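Local coordinates for protein endo-1,4-beta-xylanase (Uncultured bacterium, PDB 7AX7) that removes acetyl groups from acetylated xylan, using a bound cobalt ion, as the carbohydrate esterase domain of a multidomain xylanase, at residues Asn139-Gly147 and Ile168-Tyr177. Sequence-based numbering, arbitrary orientation.
Sequences NALGAAKDG and IIEGLKNQGY
With CG opposite the carbonyl carbon (chi1 -71°), Leu172 reaches between Leu141 and Ala144, and the matching torsion of Tyr177 (-70°) carries its ring across to the chain that follows Ala144. Leu172 CD2 presses on Ala144 CB at 3.3 Å, closer than usual for two carbons, and meets Leu141 CD2 at 3.8 Å. Leu141 CD2 also lies over the backbone of Gly171, where a CB would be tight against it. One turn earlier, Ile168 CD1 packs against Ala140 CB at 3.6 Å. Segments 139-143 and 168-174, the C-terminal parts of helices 133-143 and 159-174, run roughly side by side, their axes 9.8 Å apart at closest approach and inclined by 25°, on the parallel sheet of the NodB-type polysaccharide deacetylase fold. Past Gly176, whose positive phi closes a Schellman motif, the Tyr177 ring has Ala144 CB 3.8 Å from CZ, at an oblique angle, while Asp146 N approaches its edge in plane, 3.7 Å from CE1. Tyr177 OH lies 3.2 Å from Ala144 O and 3.3 Å from Lys145 CA. A serine in place of Tyr177 would probably open a gap beside Ala144 and leave the backbone of Lys145 and Asp146 less firmly placed. Asp146 OD1 accepts from Leu5 N and pairs with Lys189.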
loop_
_atom_site.group_PDB
_atom_site.type_symbol
_atom_site.label_atom_id
_atom_site.label_comp_id
_atom_site.label_asym_id
_atom_site.label_seq_id
_atom_site.Cartn_x
_atom_site.Cartn_y
_atom_site.Cartn_z
ATOM N N ASN A 139 -8.141 -8.652 12.751
ATOM C CA ASN A 139 -8.748 -8.114 11.538
ATOM C C ASN A 139 -7.952 -8.518 10.299
ATOM O O ASN A 139 -8.533 -8.864 9.265
ATOM C CB ASN A 139 -8.878 -6.591 11.638
ATOM C CG ASN A 139 -9.914 -6.163 12.666
ATOM O OD1 ASN A 139 -10.708 -6.982 13.136
ATOM N ND2 ASN A 139 -9.917 -4.879 13.012
ATOM N N ALA A 140 -6.623 -8.486 10.382
ATOM C CA ALA A 140 -5.803 -8.889 9.244
ATOM C C ALA A 140 -5.963 -10.377 8.949
ATOM O O ALA A 140 -6.117 -10.774 7.786
ATOM C CB ALA A 140 -4.332 -8.544 9.505
ATOM N N LEU A 141 -5.921 -11.217 9.990
ATOM C CA LEU A 141 -6.072 -12.653 9.788
ATOM C C LEU A 141 -7.458 -13.005 9.260
ATOM O O LEU A 141 -7.600 -13.935 8.456
ATOM C CB LEU A 141 -5.796 -13.402 11.094
ATOM C CG LEU A 141 -4.346 -13.330 11.583
ATOM C CD1 LEU A 141 -4.175 -14.032 12.925
ATOM C CD2 LEU A 141 -3.417 -13.928 10.558
ATOM N N GLY A 142 -8.488 -12.276 9.700
ATOM C CA GLY A 142 -9.832 -12.539 9.231
ATOM C C GLY A 142 -10.113 -12.017 7.840
ATOM O O GLY A 142 -11.071 -12.460 7.208
ATOM N N ALA A 143 -9.307 -11.072 7.354
ATOM C CA ALA A 143 -9.498 -10.534 6.016
ATOM C C ALA A 143 -8.803 -11.366 4.947
ATOM O O ALA A 143 -9.110 -11.223 3.760
ATOM C CB ALA A 143 -8.989 -9.094 5.958
ATOM N N ALA A 144 -7.890 -12.239 5.346
ATOM C CA ALA A 144 -7.075 -12.966 4.391
ATOM C C ALA A 144 -7.929 -13.933 3.597
ATOM O O ALA A 144 -8.730 -14.682 4.157
ATOM C CB ALA A 144 -5.960 -13.729 5.107
ATOM N N LYS A 145 -7.753 -13.903 2.285
ATOM C CA LYS A 145 -8.137 -15.003 1.421
ATOM C C LYS A 145 -7.261 -14.900 0.189
ATOM O O LYS A 145 -6.612 -13.872 -0.047
ATOM C CB LYS A 145 -9.633 -14.987 1.075
ATOM C CG LYS A 145 -10.126 -13.765 0.346
ATOM C CD LYS A 145 -11.637 -13.830 0.161
ATOM C CE LYS A 145 -12.267 -12.442 0.022
ATOM N NZ LYS A 145 -11.960 -11.769 -1.281
ATOM N N ASP A 146 -7.205 -15.995 -0.563
ATOM C CA ASP A 146 -6.386 -16.057 -1.769
ATOM C C ASP A 146 -6.644 -14.850 -2.664
ATOM O O ASP A 146 -7.788 -14.576 -3.032
ATOM C CB ASP A 146 -6.698 -17.350 -2.518
ATOM C CG ASP A 146 -5.756 -17.598 -3.670
ATOM O OD1 ASP A 146 -4.705 -16.925 -3.747
ATOM O OD2 ASP A 146 -6.069 -18.476 -4.495
ATOM N N GLY A 147 -5.580 -14.119 -3.000
ATOM C CA GLY A 147 -5.671 -12.979 -3.893
ATOM C C GLY A 147 -6.003 -11.650 -3.246
ATOM O O GLY A 147 -6.103 -10.645 -3.960
ATOM N N ILE A 168 0.696 -11.153 12.561
ATOM C CA ILE A 168 0.003 -11.216 11.279
ATOM C C ILE A 168 0.792 -12.066 10.289
ATOM O O ILE A 168 0.241 -12.969 9.649
ATOM C CB ILE A 168 -0.260 -9.801 10.726
ATOM C CG1 ILE A 168 -1.259 -9.050 11.620
ATOM C CG2 ILE A 168 -0.788 -9.889 9.262
ATOM C CD1 ILE A 168 -1.368 -7.545 11.310
ATOM N N ILE A 169 2.094 -11.798 10.151
ATOM C CA ILE A 169 2.906 -12.539 9.185
ATOM C C ILE A 169 2.988 -14.006 9.583
ATOM O O ILE A 169 2.719 -14.909 8.778
ATOM C CB ILE A 169 4.309 -11.915 9.062
ATOM C CG1 ILE A 169 4.227 -10.534 8.406
ATOM C CG2 ILE A 169 5.262 -12.851 8.287
ATOM C CD1 ILE A 169 5.499 -9.757 8.508
ATOM N N GLU A 170 3.369 -14.262 10.835
ATOM C CA GLU A 170 3.478 -15.630 11.322
ATOM C C GLU A 170 2.174 -16.386 11.122
ATOM O O GLU A 170 2.184 -17.564 10.741
ATOM C CB GLU A 170 3.866 -15.624 12.800
ATOM C CG GLU A 170 4.136 -17.001 13.381
ATOM C CD GLU A 170 4.045 -17.016 14.890
ATOM O OE1 GLU A 170 4.941 -16.446 15.543
ATOM O OE2 GLU A 170 3.067 -17.584 15.418
ATOM N N GLY A 171 1.039 -15.721 11.375
ATOM C CA GLY A 171 -0.245 -16.399 11.294
ATOM C C GLY A 171 -0.660 -16.704 9.867
ATOM O O GLY A 171 -1.242 -17.758 9.591
ATOM N N LEU A 172 -0.366 -15.792 8.939
ATOM C CA LEU A 172 -0.754 -16.036 7.555
ATOM C C LEU A 172 0.104 -17.135 6.932
ATOM O O LEU A 172 -0.404 -17.973 6.175
ATOM C CB LEU A 172 -0.684 -14.730 6.757
ATOM C CG LEU A 172 -1.789 -13.720 7.130
ATOM C CD1 LEU A 172 -1.595 -12.387 6.438
ATOM C CD2 LEU A 172 -3.162 -14.282 6.818
ATOM N N LYS A 173 1.406 -17.151 7.232
ATOM C CA LYS A 173 2.244 -18.267 6.803
ATOM C C LYS A 173 1.724 -19.584 7.367
ATOM O O LYS A 173 1.660 -20.595 6.656
ATOM C CB LYS A 173 3.697 -18.043 7.238
ATOM C CG LYS A 173 4.393 -16.906 6.516
ATOM C CD LYS A 173 5.901 -16.944 6.733
ATOM C CE LYS A 173 6.587 -15.792 6.005
ATOM N NZ LYS A 173 7.998 -16.126 5.658
ATOM N N ASN A 174 1.341 -19.584 8.648
ATOM C CA ASN A 174 0.777 -20.779 9.270
ATOM C C ASN A 174 -0.471 -21.257 8.537
ATOM O O ASN A 174 -0.806 -22.445 8.585
ATOM C CB ASN A 174 0.468 -20.479 10.736
ATOM C CG ASN A 174 -0.066 -21.683 11.483
ATOM O OD1 ASN A 174 -1.262 -21.778 11.737
ATOM N ND2 ASN A 174 0.823 -22.604 11.846
ATOM N N GLN A 175 -1.172 -20.350 7.862
ATOM C CA GLN A 175 -2.363 -20.694 7.097
ATOM C C GLN A 175 -2.054 -20.992 5.641
ATOM O O GLN A 175 -2.982 -21.223 4.870
ATOM C CB GLN A 175 -3.401 -19.562 7.188
ATOM C CG GLN A 175 -4.014 -19.440 8.572
ATOM C CD GLN A 175 -4.724 -20.724 8.994
ATOM O OE1 GLN A 175 -5.718 -21.125 8.384
ATOM N NE2 GLN A 175 -4.203 -21.383 10.026
ATOM N N GLY A 176 -0.782 -20.979 5.249
ATOM C CA GLY A 176 -0.386 -21.345 3.905
ATOM C C GLY A 176 -0.327 -20.211 2.905
ATOM O O GLY A 176 -0.234 -20.478 1.702
ATOM N N TYR A 177 -0.366 -18.961 3.349
ATOM C CA TYR A 177 -0.324 -17.847 2.415
ATOM C C TYR A 177 1.109 -17.490 2.045
ATOM O O TYR A 177 2.050 -17.726 2.805
ATOM C CB TYR A 177 -1.021 -16.618 3.002
ATOM C CG TYR A 177 -2.521 -16.755 3.118
ATOM C CD1 TYR A 177 -3.343 -16.554 2.020
ATOM C CD2 TYR A 177 -3.116 -17.066 4.332
ATOM C CE1 TYR A 177 -4.722 -16.664 2.122
ATOM C CE2 TYR A 177 -4.502 -17.175 4.448
ATOM C CZ TYR A 177 -5.299 -16.972 3.342
ATOM O OH TYR A 177 -6.674 -17.081 3.457
#